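Local structure of cephalosporin hydroxylase CMCI (2BM8) at residues D75-E79 and L80-T84; K170-D174 and H175-E179; G114-D118 and L119-Q123. The protein probably acts as a cephalosporin hydroxylase in cephamycin biosynthesis, on a Rossmann-like fold related to methyltransferases. The protein carries 3 engineered substitutions. All coordinates share one frame; numbering follows the deposited sequence.

Interaction 1: D75-E79 and L80-T84; sequences DMLWE and LRPRT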
loop_
_atom_site.group_PDB
_atom_site.type_symbol
_atom_site.label_atom_id
_atom_site.label_comp_id
_atom_site.label_asym_id
_atom_site.label_seq_id
_atom_site.Cartn_x
_atom_site.Cartn_y
_atom_site.Cartn_z
ATOM N N ASP B 75 18.956 6.312 22.994
ATOM C CA ASP B 75 18.736 5.195 23.924
ATOM C C ASP B 75 20.029 4.432 24.190
ATOM O O ASP B 75 20.322 4.091 25.314
ATOM C CB ASP B 75 17.670 4.217 23.394
ATOM C CG ASP B 75 16.270 4.851 23.274
ATOM O OD1 ASP B 75 16.022 5.871 23.960
ATOM O OD2 ASP B 75 15.366 4.400 22.506
ATOM N N MET B 76 20.809 4.193 23.145
ATOM C CA MET B 76 22.065 3.471 23.260
ATOM C C MET B 76 23.053 4.241 24.124
ATOM O O MET B 76 23.656 3.688 25.015
ATOM C CB MET B 76 22.650 3.238 21.874
ATOM C CG MET B 76 23.908 2.381 21.865
ATOM S SD MET B 76 24.554 2.216 20.202
ATOM C CE MET B 76 23.205 1.319 19.397
ATOM N N LEU B 77 23.193 5.530 23.863
ATOM C CA LEU B 77 24.044 6.377 24.675
ATOM C C LEU B 77 23.627 6.333 26.142
ATOM O O LEU B 77 24.477 6.173 27.017
ATOM C CB LEU B 77 24.027 7.814 24.158
ATOM C CG LEU B 77 25.176 8.139 23.213
ATOM C CD1 LEU B 77 25.359 7.101 22.111
ATOM C CD2 LEU B 77 24.979 9.519 22.620
ATOM N N TRP B 78 22.319 6.437 26.383
ATOM C CA TRP B 78 21.751 6.512 27.728
ATOM C C TRP B 78 21.993 5.234 28.524
ATOM O O TRP B 78 22.273 5.286 29.736
ATOM C CB TRP B 78 20.253 6.800 27.665
ATOM C CG TRP B 78 19.649 7.029 29.019
ATOM C CD1 TRP B 78 18.725 6.239 29.654
ATOM C CD2 TRP B 78 19.938 8.109 29.916
ATOM N NE1 TRP B 78 18.422 6.772 30.884
ATOM C CE2 TRP B 78 19.155 7.914 31.076
ATOM C CE3 TRP B 78 20.786 9.222 29.862
ATOM C CZ2 TRP B 78 19.191 8.792 32.173
ATOM C CZ3 TRP B 78 20.828 10.100 30.963
ATOM C CH2 TRP B 78 20.027 9.880 32.096
ATOM N N GLU B 79 21.917 4.101 27.836
ATOM C CA GLU B 79 22.113 2.792 28.448
ATOM C C GLU B 79 23.609 2.441 28.636
ATOM O O GLU B 79 24.021 2.016 29.707
ATOM C CB GLU B 79 21.418 1.728 27.594
ATOM C CG GLU B 79 21.780 0.274 27.913
ATOM C CD GLU B 79 21.134 -0.694 26.935
ATOM O OE1 GLU B 79 21.057 -0.383 25.720
ATOM O OE2 GLU B 79 20.685 -1.765 27.374
ATOM N N LEU B 80 24.405 2.607 27.586
ATOM C CA LEU B 80 25.826 2.210 27.575
ATOM C C LEU B 80 26.765 3.230 28.272
ATOM O O LEU B 80 27.744 2.858 28.927
ATOM C CB LEU B 80 26.261 2.043 26.122
ATOM C CG LEU B 80 27.244 0.960 25.659
ATOM C CD1 LEU B 80 28.308 1.615 24.750
ATOM C CD2 LEU B 80 27.873 0.126 26.767
ATOM N N ARG B 81 26.456 4.516 28.116
ATOM C CA ARG B 81 27.299 5.605 28.608
ATOM C C ARG B 81 28.728 5.433 28.096
ATOM O O ARG B 81 29.653 5.231 28.874
ATOM C CB ARG B 81 27.252 5.697 30.145
ATOM C CG ARG B 81 25.845 5.956 30.677
ATOM C CD ARG B 81 25.740 6.029 32.189
ATOM N NE ARG B 81 26.527 7.126 32.739
ATOM C CZ ARG B 81 26.208 8.413 32.654
ATOM N NH1 ARG B 81 25.102 8.812 32.043
ATOM N NH2 ARG B 81 27.005 9.317 33.196
ATOM N N PRO B 82 28.901 5.512 26.782
ATOM C CA PRO B 82 30.215 5.324 26.173
ATOM C C PRO B 82 31.187 6.439 26.521
ATOM O O PRO B 82 30.805 7.599 26.480
ATOM C CB PRO B 82 29.916 5.345 24.666
ATOM C CG PRO B 82 28.667 6.130 24.534
ATOM C CD PRO B 82 27.871 5.799 25.772
ATOM N N ARG B 83 32.413 6.072 26.876
ATOM C CA ARG B 83 33.514 7.026 26.990
ATOM C C ARG B 83 34.100 7.456 25.625
ATOM O O ARG B 83 34.763 8.486 25.538
ATOM C CB ARG B 83 34.622 6.446 27.885
ATOM C CG ARG B 83 34.288 6.435 29.388
ATOM C CD ARG B 83 34.816 7.647 30.161
ATOM N NE ARG B 83 36.044 7.322 30.900
ATOM C CZ ARG B 83 37.189 8.005 30.852
ATOM N NH1 ARG B 83 37.324 9.099 30.108
ATOM N NH2 ARG B 83 38.222 7.590 31.574
ATOM N N THR B 84 33.858 6.681 24.565
ATOM C CA THR B 84 34.420 6.986 23.250
ATOM C C THR B 84 33.447 6.627 22.130
ATOM O O THR B 84 32.973 5.509 22.062
ATOM C CB THR B 84 35.750 6.216 23.012
ATOM O OG1 THR B 84 36.647 6.378 24.119
ATOM C CG2 THR B 84 36.513 6.802 21.819
#
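Leu-77 and Arg-81 meet in a local C-terminal helix contact, where helix 67-80 stops and the chain turns through a short loop into strand 84-88. Two main-chain bonds define the ending. Leu-80 N donates to Met-76 O at 2.9 Å in a nearly straight helical bond, with an N-H...O angle of 167°. One residue later, Arg-81 N reaches Leu-77 O at 2.8 Å along a more bent path (145°), so the last bond is less well aligned. Arg-81 is also the residue that leaves the helix, and it does so with a positive phi of 53°, which swings the chain off the helical path. Pro-82 follows and has no N-H to donate, so the further capping bond of a Schellman motif cannot form. Its ring lies against the helix end instead: CD sits 3.6 Å from Leu-77 O, and CG meets Leu-77 CD1 at 4.2 Å, an apolar touch between buried side chains. Leu-80 adds CB at 3.3 Å from Met-76 O, alongside the last turn. The chain of Arg-81 takes a different course: CG, placed beside its own backbone N and anti to the carbonyl carbon, passes Trp-78 O at 3.8 Å on its way to the surface. Beyond the two segments, Glu-79 OE1 finds a hydrogen bond with Tyr-217 OH, while its OE2 forms a salt bridge with Arg-34 of a second subunit, so the solvent-facing side of the helix end is partly a subunit interface. The inner side is apolar: Leu-77 packs on Phe-99, Thr-103 and Met-106 of helix 94-106, Leu-77 and Pro-82 both touch Ile-156 of strand 155-159, and Met-76 and Leu-80 rest on Tyr-182 of strand 182-185.

Interaction 2: K170-D174 and H175-E179; sequences KWAVD and HLLEE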
loop_
_atom_site.group_PDB
_atom_site.type_symbol
_atom_site.label_atom_id
_atom_site.label_comp_id
_atom_site.label_asym_id
_atom_site.label_seq_id
_atom_site.Cartn_x
_atom_site.Cartn_y
_atom_site.Cartn_z
ATOM N N LYS B 170 37.698 -7.263 11.928
ATOM C CA LYS B 170 38.629 -8.247 12.469
ATOM C C LYS B 170 39.673 -7.531 13.336
ATOM O O LYS B 170 40.023 -7.998 14.427
ATOM C CB LYS B 170 39.293 -9.048 11.329
ATOM C CG LYS B 170 40.615 -9.828 11.685
ATOM C CD LYS B 170 41.365 -10.266 10.407
ATOM C CE LYS B 170 42.749 -10.877 10.681
ATOM N NZ LYS B 170 43.885 -10.241 9.906
ATOM N N TRP B 171 40.152 -6.383 12.853
ATOM C CA TRP B 171 41.085 -5.570 13.617
ATOM C C TRP B 171 40.453 -5.094 14.931
ATOM O O TRP B 171 41.068 -5.198 15.993
ATOM C CB TRP B 171 41.603 -4.370 12.805
ATOM C CG TRP B 171 42.459 -3.481 13.650
ATOM C CD1 TRP B 171 43.805 -3.600 13.873
ATOM C CD2 TRP B 171 42.017 -2.380 14.449
ATOM N NE1 TRP B 171 44.226 -2.625 14.744
ATOM C CE2 TRP B 171 43.150 -1.864 15.116
ATOM C CE3 TRP B 171 40.773 -1.765 14.660
ATOM C CZ2 TRP B 171 43.082 -0.770 15.973
ATOM C CZ3 TRP B 171 40.701 -0.676 15.514
ATOM C CH2 TRP B 171 41.853 -0.192 16.166
ATOM N N ALA B 172 39.226 -4.592 14.863
ATOM C CA ALA B 172 38.583 -4.019 16.040
ATOM C C ALA B 172 38.283 -5.089 17.076
ATOM O O ALA B 172 38.424 -4.846 18.259
ATOM C CB ALA B 172 37.315 -3.266 15.661
ATOM N N VAL B 173 37.890 -6.272 16.628
ATOM C CA VAL B 173 37.556 -7.359 17.536
ATOM C C VAL B 173 38.804 -7.810 18.288
ATOM O O VAL B 173 38.733 -8.085 19.479
ATOM C CB VAL B 173 36.931 -8.576 16.783
ATOM C CG1 VAL B 173 37.169 -9.881 17.536
ATOM C CG2 VAL B 173 35.429 -8.363 16.546
ATOM N N ASP B 174 39.938 -7.874 17.592
ATOM C CA ASP B 174 41.185 -8.385 18.162
ATOM C C ASP B 174 41.950 -7.322 18.971
ATOM O O ASP B 174 42.591 -7.653 19.971
ATOM C CB ASP B 174 42.102 -8.938 17.047
ATOM C CG ASP B 174 41.550 -10.220 16.379
ATOM O OD1 ASP B 174 40.782 -10.978 17.015
ATOM O OD2 ASP B 174 41.853 -10.557 15.210
ATOM N N HIS B 175 41.861 -6.056 18.551
ATOM C CA HIS B 175 42.742 -4.989 19.050
ATOM C C HIS B 175 42.033 -3.817 19.755
ATOM O O HIS B 175 42.698 -2.986 20.365
ATOM C CB HIS B 175 43.597 -4.432 17.891
ATOM C CG HIS B 175 44.490 -5.454 17.245
ATOM N ND1 HIS B 175 44.218 -6.012 16.009
ATOM C CD2 HIS B 175 45.647 -6.026 17.669
ATOM C CE1 HIS B 175 45.166 -6.885 15.706
ATOM N NE2 HIS B 175 46.043 -6.910 16.694
ATOM N N LEU B 176 40.704 -3.747 19.690
ATOM C CA LEU B 176 39.975 -2.582 20.196
ATOM C C LEU B 176 38.814 -2.878 21.145
ATOM O O LEU B 176 38.783 -2.360 22.249
ATOM C CB LEU B 176 39.451 -1.732 19.028
ATOM C CG LEU B 176 39.026 -0.297 19.376
ATOM C CD1 LEU B 176 39.976 0.383 20.358
ATOM C CD2 LEU B 176 38.899 0.542 18.120
ATOM N N LEU B 177 37.857 -3.690 20.713
ATOM C CA LEU B 177 36.608 -3.851 21.444
ATOM C C LEU B 177 36.782 -4.683 22.710
ATOM O O LEU B 177 37.532 -5.656 22.741
ATOM C CB LEU B 177 35.544 -4.500 20.557
ATOM C CG LEU B 177 35.313 -3.892 19.167
ATOM C CD1 LEU B 177 34.471 -4.833 18.337
ATOM C CD2 LEU B 177 34.662 -2.517 19.220
ATOM N N GLU B 178 36.090 -4.273 23.763
ATOM C CA GLU B 178 35.878 -5.118 24.918
ATOM C C GLU B 178 34.410 -5.511 24.943
ATOM O O GLU B 178 33.611 -5.004 24.176
ATOM C CB GLU B 178 36.216 -4.370 26.205
ATOM C CG GLU B 178 37.576 -3.684 26.232
ATOM C CD GLU B 178 37.742 -2.799 27.457
ATOM O OE1 GLU B 178 36.711 -2.360 28.032
ATOM O OE2 GLU B 178 38.899 -2.551 27.864
ATOM N N GLU B 179 34.057 -6.390 25.863
ATOM C CA GLU B 179 32.685 -6.856 25.998
ATOM C C GLU B 179 31.737 -5.668 26.223
ATOM O O GLU B 179 32.012 -4.806 27.042
ATOM C CB GLU B 179 32.601 -7.868 27.146
ATOM C CG GLU B 179 31.185 -8.250 27.534
ATOM C CD GLU B 179 31.143 -9.351 28.576
ATOM O OE1 GLU B 179 32.221 -9.768 29.061
ATOM O OE2 GLU B 179 30.030 -9.810 28.904
#
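Trp-171, Ala-172 and Val-173 in the last turns of helix 165-175 pack against Leu-176 and Leu-177 as the chain leaves the helix, and this is the tight, buried part of the contact. Ala-172 O is gripped by two donors, Leu-176 N at 2.9 Å and Leu-177 N at 2.8 Å. They arrive from opposite faces of the carbonyl plane, and the bond from Leu-177 is the straighter (169° against 139° at the hydrogen). The second bond has a spacing of five residues, wider than the regular alpha-helical step. Leucine side chains flank this pair of hydrogen bonds. Leu-176 CD2 approaches Trp-171 CZ3 obliquely at 3.4 Å, while Leu-177 CG lies 4.1 Å from Ala-172 CB, and Leu-177 CD1 stands the same distance from Val-173 CG2.

The other side, with Asp-174 and His-175, is exposed and more loosely joined. His-175 CB rides over the face of the Trp-171 five-membered ring, 3.9 Å from its centroid, in a CH-pi contact; the two rings are near parallel (28°) but slid apart, so overlap is slight. A weak bond from His-175 ND1 to Trp-171 O supplements the backbone bond from His-175 N. Asp-174 CB covers a face of the imidazole, while Asp-174 OD1 is hydrogen-bonded to Tyr-4 of a third subunit. Altogether this is the helix-to-strand turn of a beta-alpha-beta crossover, in which helix 165-175 links the parallel neighbours 155-159 and 182-185 of a Rossmann-like sheet.

Interaction 3: G114-D118 and L119-Q123; sequences GIDRD and LSRCQ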
loop_
_atom_site.group_PDB
_atom_site.type_symbol
_atom_site.label_atom_id
_atom_site.label_comp_id
_atom_site.label_asym_id
_atom_site.label_seq_id
_atom_site.Cartn_x
_atom_site.Cartn_y
_atom_site.Cartn_z
ATOM N N GLY B 114 36.324 11.457 14.722
ATOM C CA GLY B 114 35.927 11.311 13.338
ATOM C C GLY B 114 37.133 11.055 12.471
ATOM O O GLY B 114 38.085 11.833 12.494
ATOM N N ILE B 115 37.083 9.971 11.705
ATOM C CA ILE B 115 38.150 9.551 10.808
ATOM C C ILE B 115 37.637 9.649 9.380
ATOM O O ILE B 115 36.588 9.093 9.091
ATOM C CB ILE B 115 38.521 8.074 11.078
ATOM C CG1 ILE B 115 38.755 7.831 12.560
ATOM C CG2 ILE B 115 39.744 7.660 10.287
ATOM C CD1 ILE B 115 39.229 6.409 12.881
ATOM N N ASP B 116 38.364 10.325 8.489
ATOM C CA ASP B 116 38.043 10.288 7.051
ATOM C C ASP B 116 39.278 10.472 6.175
ATOM O O ASP B 116 40.264 11.084 6.585
ATOM C CB ASP B 116 36.968 11.339 6.662
ATOM C CG ASP B 116 36.103 10.897 5.449
ATOM O OD1 ASP B 116 36.650 10.654 4.343
ATOM O OD2 ASP B 116 34.856 10.773 5.499
ATOM N N ARG B 117 39.212 9.928 4.961
ATOM C CA ARG B 117 40.227 10.187 3.934
ATOM C C ARG B 117 40.340 11.684 3.615
ATOM O O ARG B 117 41.440 12.218 3.449
ATOM C CB ARG B 117 39.878 9.413 2.662
ATOM C CG ARG B 117 41.032 9.260 1.689
ATOM C CD ARG B 117 40.784 8.208 0.611
ATOM N NE ARG B 117 42.043 7.681 0.084
ATOM C CZ ARG B 117 42.291 6.394 -0.201
ATOM N NH1 ARG B 117 41.360 5.446 -0.021
ATOM N NH2 ARG B 117 43.490 6.048 -0.675
ATOM N N ASP B 118 39.180 12.335 3.567
ATOM C CA ASP B 118 39.025 13.719 3.155
ATOM C C ASP B 118 38.175 14.468 4.220
ATOM O O ASP B 118 36.979 14.206 4.371
ATOM C CB ASP B 118 38.344 13.695 1.777
ATOM C CG ASP B 118 37.971 15.069 1.256
ATOM O OD1 ASP B 118 38.523 16.083 1.734
ATOM O OD2 ASP B 118 37.129 15.219 0.340
ATOM N N LEU B 119 38.816 15.360 4.971
ATOM C CA LEU B 119 38.158 16.134 6.030
ATOM C C LEU B 119 37.788 17.558 5.587
ATOM O O LEU B 119 37.293 18.345 6.399
ATOM C CB LEU B 119 39.070 16.226 7.265
ATOM C CG LEU B 119 39.379 14.942 8.058
ATOM C CD1 LEU B 119 40.490 15.193 9.101
ATOM C CD2 LEU B 119 38.133 14.374 8.735
ATOM N N SER B 120 38.019 17.888 4.315
ATOM C CA SER B 120 37.826 19.255 3.819
ATOM C C SER B 120 36.362 19.715 3.707
ATOM O O SER B 120 36.116 20.886 3.443
ATOM C CB SER B 120 38.492 19.431 2.448
ATOM O OG SER B 120 37.647 18.919 1.426
ATOM N N ARG B 121 35.404 18.809 3.875
ATOM C CA ARG B 121 33.988 19.190 3.906
ATOM C C ARG B 121 33.460 19.468 5.322
ATOM O O ARG B 121 32.299 19.844 5.468
ATOM C CB ARG B 121 33.111 18.122 3.234
ATOM C CG ARG B 121 33.561 17.689 1.825
ATOM C CD ARG B 121 34.275 16.330 1.779
ATOM N NE ARG B 121 33.494 15.285 1.106
ATOM C CZ ARG B 121 33.432 13.995 1.476
ATOM N NH1 ARG B 121 34.104 13.527 2.533
ATOM N NH2 ARG B 121 32.680 13.157 0.772
ATOM N N CYS B 122 34.296 19.309 6.351
ATOM C CA CYS B 122 33.855 19.483 7.743
ATOM C C CYS B 122 33.409 20.902 8.039
ATOM O O CYS B 122 34.178 21.828 7.867
ATOM C CB CYS B 122 34.939 19.085 8.758
ATOM S SG CYS B 122 34.303 18.970 10.469
ATOM N N GLN B 123 32.166 21.050 8.498
ATOM C CA GLN B 123 31.553 22.355 8.756
ATOM C C GLN B 123 31.558 22.759 10.221
ATOM O O GLN B 123 30.931 23.748 10.578
ATOM C CB GLN B 123 30.097 22.347 8.282
ATOM C CG GLN B 123 29.936 22.043 6.809
ATOM C CD GLN B 123 30.500 23.146 5.948
ATOM O OE1 GLN B 123 30.186 24.314 6.162
ATOM N NE2 GLN B 123 31.342 22.791 5.001
#
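Asp-118, Leu-119 and Arg-121 carry this local contact, in the loop that follows strand 111-116. Asp-118 lies at its centre, with OD1 taking two bonds from one residue: Ser-120 OG donates at 3.0 Å along the syn lone pair, and Ser-120 N, 3.2 Å away, comes from above the carboxylate plane. The carboxylate is carried there by a CG anti to the backbone N (chi1 174°). Its other oxygen, OD2, faces Arg-121, 3.7 Å from NE. This is a long salt bridge in which the oxygen lies well out of the guanidinium plane, so charge rather than a directed N-H holds the pair, although the two planes are only 10° apart. A weak bond from Arg-121 NH1 to Asp-118 O, at 3.5 Å, adds to it; the bends at chi2 and chi3 fold the arginine back over the turn.

Leu-119 makes the apolar link, its CD2 meeting Asp-116 CB at 3.9 Å, and it also touches Leu-134 of strand 132-136. Asp-116 itself closes an Asx turn through OD1 to Asp-118 N (3.1 Å), while its OD2 receives Val-90 N. The chemistry implies a charge-balanced loop: Arg-121 probably offsets the acidic character of Asp-118 and, from farther off, of Asp-116, whose strand-end position is where related methyltransferases commonly carry a cofactor-binding acid.

Overall arrangement
All three interactions are local turns at the ends of secondary structure on one Rossmann-like sheet. Interactions 1 and 2 are both helix endings that lead into a strand, at the N-terminal ends of parallel strands 84-88 and 182-185; their centres are 18 Å apart and their nearest atoms about 6 Å. Interaction 3 follows the C-terminal end of strand 111-116, so it lies at the other end of the parallel strands; its centre is 24 Å from each of the others, with nearest atoms about 8 Å away. Methyltransferases of this fold bind their cofactor at the C-terminal ends of these strands, so interaction 3 is the one of the three expected near a comparable site, unoccupied in this apo-structure.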